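Local coordinates for Bm4233, isoform b (Brugia malayi, PDB 6ANY), which is a CAP-superfamily venom allergen-like protein of a filarial parasite that probably binds sterols and is a vaccine candidate for lymphatic filariasis, at residues Gln12-Ile16 / Arg96-Thr101; Thr136-Lys142 / Glu175-Glu179; Gln60-Cys66 / Gly149-Cys154. All coordinates share one frame; numbering follows the deposited sequence.

Interaction 1: Gln12-Ile16 / Arg96-Thr101; sequences QRKDI and RNTAGT
Arg96 O is gripped by two donors: the side-chain NE2 of Gln12, at 2.6 Å from Arg96 O, and the backbone N of Ala99, which closes the turn leading into helix 99-108. The two reach the carbonyl from opposite faces of its plane. The bond from NE2 is nearly straight, 170° at the hydrogen, and lies in the plane of the glutamine amide. The other end of that amide turns to the start of the helix, where Gly100 N donates to Gln12 OE1 at 2.9 Å, tilted 35° from the carbonyl plane. A single flat group thus bonds at both ends to the backbone of 96-101, which fixes its rotation. Gln12 gets there by running away from its own amide nitrogen (chi1 176°) and folding at chi2. A water hydrogen-bonds the same OE1 and Thr101 OG1. Two further waters bridge Asp15 OD2 to Asn97 O, one of them tightly and the other through a weak bond to the aspartate. Below this polar layer Ile16 lies against bare backbone, its CG1 3.6 Å from Gly100 CA and its CD1 touching the same atom. Thr101 CG2 rests on Asp15 O at 3.6 Å, close to the aspartate CB. Ile150 of strand 145-153 touches the side chains of Gln12, Arg96 and Ala99, while the guanidinium of Arg96 bonds Arg7 O and probably Thr152 OG1. The arrangement is helix-to-helix packing on one face of the central sheet, as in the alpha-beta-alpha sandwich of CAP proteins.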
loop_
_atom_site.group_PDB
_atom_site.type_symbol
_atom_site.label_atom_id
_atom_site.label_comp_id
_atom_site.label_asym_id
_atom_site.label_seq_id
_atom_site.Cartn_x
_atom_site.Cartn_y
_atom_site.Cartn_z
ATOM N N GLN A 12 12.209 8.156 4.624
ATOM C CA GLN A 12 11.706 6.995 3.961
ATOM C C GLN A 12 10.251 6.726 4.346
ATOM O O GLN A 12 9.471 6.392 3.504
ATOM C CB GLN A 12 12.591 5.805 4.242
ATOM C CG GLN A 12 12.079 4.491 3.663
ATOM C CD GLN A 12 12.839 3.960 2.449
ATOM O OE1 GLN A 12 12.304 3.847 1.348
ATOM N NE2 GLN A 12 14.087 3.635 2.663
ATOM N N ARG A 13 9.903 6.849 5.613
ATOM C CA ARG A 13 8.565 6.586 6.075
ATOM C C ARG A 13 7.594 7.578 5.451
ATOM O O ARG A 13 6.578 7.203 4.896
ATOM C CB ARG A 13 8.514 6.731 7.570
ATOM C CG ARG A 13 9.412 5.801 8.304
ATOM C CD ARG A 13 9.260 5.978 9.788
ATOM N NE ARG A 13 10.080 5.017 10.535
ATOM C CZ ARG A 13 11.227 5.281 11.129
ATOM N NH1 ARG A 13 11.734 6.505 11.199
ATOM N NH2 ARG A 13 11.856 4.306 11.724
ATOM N N LYS A 14 7.980 8.836 5.453
ATOM C CA LYS A 14 7.167 9.863 4.824
ATOM C C LYS A 14 6.972 9.651 3.334
ATOM O O LYS A 14 5.880 9.817 2.814
ATOM C CB LYS A 14 7.792 11.236 4.961
ATOM C CG LYS A 14 7.848 11.740 6.370
ATOM C CD LYS A 14 8.594 13.084 6.513
ATOM C CE LYS A 14 9.625 13.094 7.651
ATOM N NZ LYS A 14 9.548 14.375 8.448
ATOM N N ASP A 15 8.045 9.329 2.621
ATOM C CA ASP A 15 7.933 9.129 1.187
ATOM C C ASP A 15 6.951 7.969 0.858
ATOM O O ASP A 15 6.200 8.003 -0.147
ATOM C CB ASP A 15 9.314 8.873 0.604
ATOM C CG ASP A 15 10.197 10.114 0.605
ATOM O OD1 ASP A 15 9.709 11.199 0.941
ATOM O OD2 ASP A 15 11.412 10.005 0.293
ATOM N N ILE A 16 6.991 6.932 1.673
ATOM C CA ILE A 16 6.137 5.777 1.437
ATOM C C ILE A 16 4.690 6.195 1.617
ATOM O O ILE A 16 3.859 5.886 0.761
ATOM C CB ILE A 16 6.440 4.649 2.400
ATOM C CG1 ILE A 16 7.693 3.949 1.940
ATOM C CG2 ILE A 16 5.241 3.680 2.520
ATOM C CD1 ILE A 16 8.333 3.088 3.007
ATOM N N ARG A 96 18.564 1.961 -1.185
ATOM C CA ARG A 96 17.823 1.900 0.060
ATOM C C ARG A 96 16.879 3.050 0.282
ATOM O O ARG A 96 15.789 2.837 0.817
ATOM C CB ARG A 96 18.764 1.818 1.247
ATOM C CG ARG A 96 18.109 1.325 2.500
ATOM C CD ARG A 96 19.093 1.309 3.678
ATOM N NE ARG A 96 18.326 1.056 4.894
ATOM C CZ ARG A 96 18.033 -0.117 5.442
ATOM N NH1 ARG A 96 18.481 -1.245 4.952
ATOM N NH2 ARG A 96 17.256 -0.136 6.516
ATOM N N ASN A 97 17.323 4.261 -0.070
ATOM C CA ASN A 97 16.587 5.470 0.189
ATOM C C ASN A 97 15.276 5.604 -0.664
ATOM O O ASN A 97 14.385 6.314 -0.276
ATOM C CB ASN A 97 17.513 6.741 0.166
ATOM C CG ASN A 97 18.074 7.098 -1.211
ATOM O OD1 ASN A 97 17.510 6.777 -2.271
ATOM N ND2 ASN A 97 19.242 7.800 -1.198
ATOM N N THR A 98 15.183 4.923 -1.800
ATOM C CA THR A 98 13.960 4.818 -2.562
ATOM C C THR A 98 13.355 3.415 -2.508
ATOM O O THR A 98 12.535 3.037 -3.364
ATOM C CB THR A 98 14.241 5.143 -4.035
ATOM O OG1 THR A 98 15.291 4.288 -4.504
ATOM C CG2 THR A 98 14.670 6.634 -4.201
ATOM N N ALA A 99 13.738 2.581 -1.548
ATOM C CA ALA A 99 13.194 1.191 -1.582
ATOM C C ALA A 99 11.672 1.157 -1.484
ATOM O O ALA A 99 11.016 0.452 -2.275
ATOM C CB ALA A 99 13.781 0.361 -0.502
ATOM N N GLY A 100 11.107 1.927 -0.535
ATOM C CA GLY A 100 9.663 1.923 -0.293
ATOM C C GLY A 100 8.847 2.411 -1.447
ATOM O O GLY A 100 7.845 1.804 -1.798
ATOM N N THR A 101 9.342 3.433 -2.134
ATOM C CA THR A 101 8.618 4.049 -3.233
ATOM C C THR A 101 8.789 3.236 -4.521
ATOM O O THR A 101 7.902 3.220 -5.411
ATOM C CB THR A 101 9.048 5.530 -3.462
ATOM O OG1 THR A 101 10.487 5.650 -3.527
ATOM C CG2 THR A 101 8.459 6.421 -2.397
HETATM O O HOH W 1 11.067 5.382 -0.573
HETATM O O HOH W 2 12.017 7.852 -1.101
HETATM O O HOH W 3 14.077 8.328 1.499
#

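Interaction 2: Thr136-Lys142 / Glu175-Glu179; sequences TQMAWGK and ELIYE. With NAG (2-acetamido-2-deoxy-beta-D-glucopyranose), chain C.
Trp140 lies against Ile177 where the chain leaves helix 133-138, in the alpha-beta-alpha sandwich of the CAP fold, and the partner is the irregular run that leads into strand 179-180. From CB, which points away from 175-179, the indole swings back because CG is trans to the backbone N (chi1 -165°). Its CG and CD2 then lie beneath Ile177 O, which sits 3.8 Å above the ring plane, offset toward the rim. CE3 and CZ3 meet Ile177 CA, and CZ3 also meets CG1 of that isoleucine at 4.0 Å. Farther out, CH2 comes under Leu176 O, on the same face. CZ2 meets the carboxylate of Glu175 at the ring edge, with OE1 3.6 Å away and the two planes 33° apart. On this rim NE1 donates to a water that in turn donates to Glu175 OE1, a bridge from indole to carboxylate.

Ile177 fills the angle between the ring and the helix end. Its CG2 lies by Ala139 O and Ala139 CB, and its CD1 touches Thr136 CG2 at 3.9 Å, while Thr136 OG1 turns to Asn171. The CB of Leu176 points away from 136-142, and its CG and CD2 pack on C8 of the protein-linked sugar. Tyr178 lays its CB by Gly141 N and sends its hydroxyl to Pro41 O; its side chain also touches Leu27 and Ile28 of helix 10-28. Besides lying over the indole, Ile177 O receives a water that also accepts from Lys142 N, the CA of Trp140 in a CA-H...O contact, and Gly141 N, which donates at 2.9 Å in the carbonyl plane, with 165° at the hydrogen.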
loop_
_atom_site.group_PDB
_atom_site.type_symbol
_atom_site.label_atom_id
_atom_site.label_comp_id
_atom_site.label_asym_id
_atom_site.label_seq_id
_atom_site.Cartn_x
_atom_site.Cartn_y
_atom_site.Cartn_z
ATOM N N THR A 136 -4.456 -3.938 -4.794
ATOM C CA THR A 136 -5.739 -3.817 -4.119
ATOM C C THR A 136 -5.564 -3.482 -2.648
ATOM O O THR A 136 -6.267 -2.609 -2.145
ATOM C CB THR A 136 -6.645 -5.005 -4.372
ATOM O OG1 THR A 136 -6.005 -6.230 -4.017
ATOM C CG2 THR A 136 -7.148 -5.046 -5.864
ATOM N N GLN A 137 -4.517 -4.022 -2.013
ATOM C CA GLN A 137 -4.198 -3.687 -0.636
ATOM C C GLN A 137 -3.775 -2.231 -0.540
ATOM O O GLN A 137 -4.160 -1.547 0.389
ATOM C CB GLN A 137 -3.140 -4.628 -0.105
ATOM C CG GLN A 137 -2.635 -4.358 1.275
ATOM C CD GLN A 137 -3.714 -4.463 2.318
ATOM O OE1 GLN A 137 -3.922 -5.550 2.911
ATOM N NE2 GLN A 137 -4.366 -3.342 2.608
ATOM N N MET A 138 -2.959 -1.751 -1.489
ATOM C CA MET A 138 -2.528 -0.349 -1.456
ATOM C C MET A 138 -3.728 0.553 -1.688
ATOM O O MET A 138 -3.733 1.695 -1.258
ATOM C CB MET A 138 -1.484 -0.008 -2.567
ATOM C CG MET A 138 -0.118 -0.621 -2.410
ATOM S SD MET A 138 1.020 -0.130 -3.668
ATOM C CE MET A 138 1.308 1.630 -3.332
ATOM N N ALA A 139 -4.699 0.069 -2.473
ATOM C CA ALA A 139 -5.905 0.847 -2.763
ATOM C C ALA A 139 -7.102 0.644 -1.821
ATOM O O ALA A 139 -8.139 1.196 -2.070
ATOM C CB ALA A 139 -6.309 0.583 -4.175
ATOM N N TRP A 140 -6.965 -0.153 -0.767
ATOM C CA TRP A 140 -8.114 -0.643 -0.014
ATOM C C TRP A 140 -8.639 0.501 0.846
ATOM O O TRP A 140 -7.953 1.007 1.710
ATOM C CB TRP A 140 -7.703 -1.811 0.841
ATOM C CG TRP A 140 -8.799 -2.596 1.360
ATOM C CD1 TRP A 140 -9.295 -2.571 2.613
ATOM C CD2 TRP A 140 -9.497 -3.618 0.650
ATOM N NE1 TRP A 140 -10.318 -3.512 2.733
ATOM C CE2 TRP A 140 -10.463 -4.159 1.527
ATOM C CE3 TRP A 140 -9.445 -4.079 -0.670
ATOM C CZ2 TRP A 140 -11.405 -5.136 1.115
ATOM C CZ3 TRP A 140 -10.310 -5.083 -1.068
ATOM C CH2 TRP A 140 -11.295 -5.611 -0.165
ATOM N N GLY A 141 -9.844 0.953 0.535
ATOM C CA GLY A 141 -10.426 2.113 1.223
ATOM C C GLY A 141 -10.488 2.020 2.704
ATOM O O GLY A 141 -10.169 2.968 3.403
ATOM N N LYS A 142 -10.856 0.857 3.194
ATOM C CA LYS A 142 -10.859 0.640 4.638
ATOM C C LYS A 142 -9.482 0.598 5.381
ATOM O O LYS A 142 -9.452 0.845 6.599
ATOM C CB LYS A 142 -11.700 -0.573 5.020
ATOM C CG LYS A 142 -13.206 -0.325 4.916
ATOM C CD LYS A 142 -13.929 -1.689 5.073
ATOM C CE LYS A 142 -15.357 -1.693 4.484
ATOM N NZ LYS A 142 -16.234 -1.185 5.569
ATOM N N GLU A 175 -16.002 -8.120 -1.001
ATOM C CA GLU A 175 -16.140 -6.735 -0.577
ATOM C C GLU A 175 -15.589 -5.849 -1.658
ATOM O O GLU A 175 -14.740 -6.278 -2.474
ATOM C CB GLU A 175 -15.360 -6.490 0.678
ATOM C CG GLU A 175 -15.904 -7.155 1.908
ATOM C CD GLU A 175 -15.137 -6.748 3.147
ATOM O OE1 GLU A 175 -14.376 -5.717 3.106
ATOM O OE2 GLU A 175 -15.331 -7.415 4.193
ATOM N N LEU A 176 -16.043 -4.606 -1.673
ATOM C CA LEU A 176 -15.531 -3.626 -2.641
ATOM C C LEU A 176 -14.133 -3.187 -2.223
ATOM O O LEU A 176 -13.879 -3.032 -1.036
ATOM C CB LEU A 176 -16.438 -2.379 -2.711
ATOM C CG LEU A 176 -17.928 -2.640 -3.040
ATOM C CD1 LEU A 176 -18.661 -1.299 -3.023
ATOM C CD2 LEU A 176 -18.148 -3.387 -4.366
ATOM N N ILE A 177 -13.301 -2.867 -3.180
ATOM C CA ILE A 177 -11.945 -2.393 -2.917
ATOM C C ILE A 177 -12.022 -1.005 -2.247
ATOM O O ILE A 177 -11.370 -0.731 -1.219
ATOM C CB ILE A 177 -11.147 -2.323 -4.222
ATOM C CG1 ILE A 177 -11.023 -3.753 -4.808
ATOM C CG2 ILE A 177 -9.760 -1.669 -3.977
ATOM C CD1 ILE A 177 -10.795 -3.766 -6.281
ATOM N N TYR A 178 -12.860 -0.157 -2.833
ATOM C CA TYR A 178 -13.228 1.109 -2.236
ATOM C C TYR A 178 -14.647 1.498 -2.642
ATOM O O TYR A 178 -15.156 0.980 -3.586
ATOM C CB TYR A 178 -12.231 2.219 -2.608
ATOM C CG TYR A 178 -12.073 2.531 -4.083
ATOM C CD1 TYR A 178 -11.153 1.839 -4.852
ATOM C CD2 TYR A 178 -12.790 3.576 -4.692
ATOM C CE1 TYR A 178 -10.974 2.111 -6.187
ATOM C CE2 TYR A 178 -12.642 3.866 -6.060
ATOM C CZ TYR A 178 -11.735 3.118 -6.823
ATOM O OH TYR A 178 -11.537 3.378 -8.184
ATOM N N GLU A 179 -15.284 2.384 -1.891
ATOM C CA GLU A 179 -16.698 2.772 -2.154
ATOM C C GLU A 179 -16.776 3.726 -3.356
ATOM O O GLU A 179 -15.988 4.656 -3.461
ATOM C CB GLU A 179 -17.377 3.446 -0.955
ATOM C CG GLU A 179 -17.372 2.642 0.303
ATOM C CD GLU A 179 -17.946 3.435 1.491
ATOM O OE1 GLU A 179 -18.769 4.384 1.194
ATOM O OE2 GLU A 179 -17.551 3.088 2.669
HETATM C C1 NAG C . -19.790 -9.026 -5.144
HETATM C C2 NAG C . -20.800 -8.548 -4.120
HETATM C C3 NAG C . -21.468 -9.760 -3.472
HETATM C C4 NAG C . -21.962 -10.753 -4.531
HETATM C C5 NAG C . -20.849 -11.061 -5.539
HETATM C C6 NAG C . -21.281 -11.972 -6.684
HETATM C C7 NAG C . -20.482 -6.415 -2.988
HETATM C C8 NAG C . -19.852 -5.711 -1.829
HETATM N N2 NAG C . -20.130 -7.685 -3.160
HETATM O O3 NAG C . -22.573 -9.333 -2.672
HETATM O O4 NAG C . -22.408 -11.961 -3.883
HETATM O O5 NAG C . -20.386 -9.851 -6.119
HETATM O O6 NAG C . -22.526 -11.510 -7.212
HETATM O O7 NAG C . -21.269 -5.854 -3.726
HETATM O O HOH W 4 -12.058 -4.745 5.019
HETATM O O HOH W 5 -12.407 -0.882 1.258
#

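Interaction 3: Gln60-Cys66 / Gly149-Cys154; sequences QRWANQC and GIATNC
Cys66 and Cys154 are covalently joined, SG to SG at 2.0 Å with a chi3 of -75°, so the turn following helix 53-63 is tied to the chain as it leaves strand 145-153. Cys66, with positive phi, closes a type I turn begun at Ala63.

The hydrogen bonds centre on Gln60, whose amide lies alongside the backbone of Ile150. Gln60 OE1 accepts from Ile150 N at 3.1 Å, and Gln60 NE2 donates to Ile150 O at 3.0 Å from above the plane of that carbonyl. The second proton of Gln60 NE2 goes to Asn64 OD1, 2.9 Å away and one turn along the chain, so three bonds hold the amide. An outstretched first torsion (chi1 -169°) and a kink at chi2 bring the group to the strand. A water links Asn64 O to Asn153 ND2.

The packing is close. Gly149 CA lies 3.7 Å from Gln60 CA, so the helix comes right up to the strand. Two methyl groups rest against carbonyl oxygens, Ala63 CB on Gly149 O and Ala151 CB on Ala63 O, the latter at 3.2 Å. Ala63 CB and Ala151 CB meet at 4.3 Å, and Ala151 CB also reaches the sulfur of Cys66.

Helix 53-63 therefore packs on the face of strand 145-153 toward which Ala151 points; Ile150 points away from it. Neighbouring strand 159-167 pairs with Gly149 and Ala151 through Ile163 and Ile161, and its Ile163 also touches Ala63.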
loop_
_atom_site.group_PDB
_atom_site.type_symbol
_atom_site.label_atom_id
_atom_site.label_comp_id
_atom_site.label_asym_id
_atom_site.label_seq_id
_atom_site.Cartn_x
_atom_site.Cartn_y
_atom_site.Cartn_z
ATOM N N GLN A 60 9.551 -5.068 9.532
ATOM C CA GLN A 60 11.014 -5.102 9.671
ATOM C C GLN A 60 11.494 -6.465 10.164
ATOM O O GLN A 60 12.498 -6.977 9.636
ATOM C CB GLN A 60 11.512 -4.002 10.653
ATOM C CG GLN A 60 12.991 -3.831 10.638
ATOM C CD GLN A 60 13.517 -3.441 9.281
ATOM O OE1 GLN A 60 13.103 -2.449 8.757
ATOM N NE2 GLN A 60 14.419 -4.227 8.704
ATOM N N ARG A 61 10.792 -7.062 11.139
ATOM C CA ARG A 61 11.202 -8.370 11.624
ATOM C C ARG A 61 11.257 -9.365 10.486
ATOM O O ARG A 61 12.186 -10.180 10.456
ATOM C CB ARG A 61 10.374 -8.933 12.788
ATOM C CG ARG A 61 10.719 -8.259 14.127
ATOM C CD ARG A 61 9.938 -8.872 15.297
ATOM N NE ARG A 61 8.501 -8.542 15.235
ATOM C CZ ARG A 61 7.885 -7.520 15.869
ATOM N NH1 ARG A 61 8.536 -6.660 16.648
ATOM N NH2 ARG A 61 6.588 -7.351 15.715
ATOM N N TRP A 62 10.279 -9.269 9.557
ATOM C CA TRP A 62 10.243 -10.145 8.446
ATOM C C TRP A 62 11.279 -9.843 7.394
ATOM O O TRP A 62 11.951 -10.755 6.954
ATOM C CB TRP A 62 8.834 -10.274 7.860
ATOM C CG TRP A 62 8.801 -11.240 6.762
ATOM C CD1 TRP A 62 8.584 -10.979 5.457
ATOM C CD2 TRP A 62 9.092 -12.634 6.858
ATOM N NE1 TRP A 62 8.678 -12.139 4.729
ATOM C CE2 TRP A 62 8.960 -13.174 5.565
ATOM C CE3 TRP A 62 9.363 -13.497 7.939
ATOM C CZ2 TRP A 62 9.107 -14.519 5.297
ATOM C CZ3 TRP A 62 9.545 -14.847 7.669
ATOM C CH2 TRP A 62 9.416 -15.343 6.356
ATOM N N ALA A 63 11.511 -8.566 7.105
ATOM C CA ALA A 63 12.526 -8.133 6.179
ATOM C C ALA A 63 13.922 -8.595 6.528
ATOM O O ALA A 63 14.712 -8.950 5.649
ATOM C CB ALA A 63 12.499 -6.595 6.069
ATOM N N ASN A 64 14.255 -8.560 7.817
ATOM C CA ASN A 64 15.514 -9.082 8.357
ATOM C C ASN A 64 15.813 -10.517 7.963
ATOM O O ASN A 64 16.950 -10.862 7.922
ATOM C CB ASN A 64 15.470 -9.004 9.923
ATOM C CG ASN A 64 15.552 -7.558 10.439
ATOM O OD1 ASN A 64 15.820 -6.633 9.656
ATOM N ND2 ASN A 64 15.296 -7.349 11.706
ATOM N N GLN A 65 14.798 -11.339 7.665
ATOM C CA GLN A 65 15.011 -12.717 7.226
ATOM C C GLN A 65 15.596 -12.850 5.836
ATOM O O GLN A 65 16.149 -13.901 5.550
ATOM C CB GLN A 65 13.723 -13.533 7.264
ATOM C CG GLN A 65 13.042 -13.617 8.590
ATOM C CD GLN A 65 13.957 -14.041 9.685
ATOM O OE1 GLN A 65 14.593 -15.104 9.629
ATOM N NE2 GLN A 65 14.046 -13.204 10.710
ATOM N N CYS A 66 15.494 -11.787 4.997
ATOM C CA CYS A 66 15.959 -11.791 3.626
ATOM C C CYS A 66 15.309 -12.930 2.812
ATOM O O CYS A 66 15.954 -13.650 2.050
ATOM C CB CYS A 66 17.468 -11.856 3.569
ATOM S SG CYS A 66 18.250 -10.349 4.145
ATOM N N GLY A 149 9.275 -2.319 6.344
ATOM C CA GLY A 149 10.612 -2.706 6.817
ATOM C C GLY A 149 11.485 -2.990 5.616
ATOM O O GLY A 149 11.003 -3.495 4.621
ATOM N N ILE A 150 12.761 -2.677 5.728
ATOM C CA ILE A 150 13.679 -2.793 4.611
ATOM C C ILE A 150 14.975 -3.477 5.007
ATOM O O ILE A 150 15.585 -3.193 6.085
ATOM C CB ILE A 150 13.979 -1.381 4.082
ATOM C CG1 ILE A 150 12.719 -0.794 3.438
ATOM C CG2 ILE A 150 15.088 -1.426 3.040
ATOM C CD1 ILE A 150 12.800 0.730 3.217
ATOM N N ALA A 151 15.457 -4.311 4.110
ATOM C CA ALA A 151 16.738 -5.025 4.304
ATOM C C ALA A 151 17.565 -4.863 3.067
ATOM O O ALA A 151 17.102 -5.186 2.010
ATOM C CB ALA A 151 16.500 -6.498 4.574
ATOM N N THR A 152 18.796 -4.400 3.200
ATOM C CA THR A 152 19.730 -4.314 2.084
ATOM C C THR A 152 21.016 -5.067 2.262
ATOM O O THR A 152 21.958 -4.890 1.479
ATOM C CB THR A 152 20.080 -2.835 1.812
ATOM O OG1 THR A 152 20.432 -2.166 3.039
ATOM C CG2 THR A 152 18.910 -2.159 1.183
ATOM N N ASN A 153 21.062 -5.900 3.279
ATOM C CA ASN A 153 22.224 -6.767 3.544
ATOM C C ASN A 153 22.086 -8.133 2.928
ATOM O O ASN A 153 23.055 -8.894 2.926
ATOM C CB ASN A 153 22.463 -6.985 5.030
ATOM C CG ASN A 153 21.284 -7.627 5.674
ATOM O OD1 ASN A 153 20.239 -6.996 5.734
ATOM N ND2 ASN A 153 21.423 -8.850 6.149
ATOM N N CYS A 154 20.905 -8.430 2.373
ATOM C CA CYS A 154 20.590 -9.738 1.777
ATOM C C CYS A 154 21.564 -10.071 0.650
ATOM O O CYS A 154 22.010 -9.163 -0.084
ATOM C CB CYS A 154 19.175 -9.690 1.285
ATOM S SG CYS A 154 17.950 -9.114 2.553
HETATM O O HOH W 6 19.293 -9.651 7.823
#

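In the fold
From the N terminus, helix 10-28 comes first, and interaction 1 joins its start to the beginning of helix 99-108, closing a loop of some 80 residues that contains helix 53-63. Interaction 3 opens inside that loop at 60-66 and closes after it at 149-154, so the two cross. They also touch, through Ile150 and Thr152 of strand 145-153, which therefore lies between helix 53-63 and the two helices of interaction 1. Interaction 2 opens at 136-142, before interaction 3 closes, and ends at 175-179; it crosses interaction 3 and follows interaction 1 in series. Its centre lies about 22 Å from that of interaction 1, across the chain's centre, near the attached glycan.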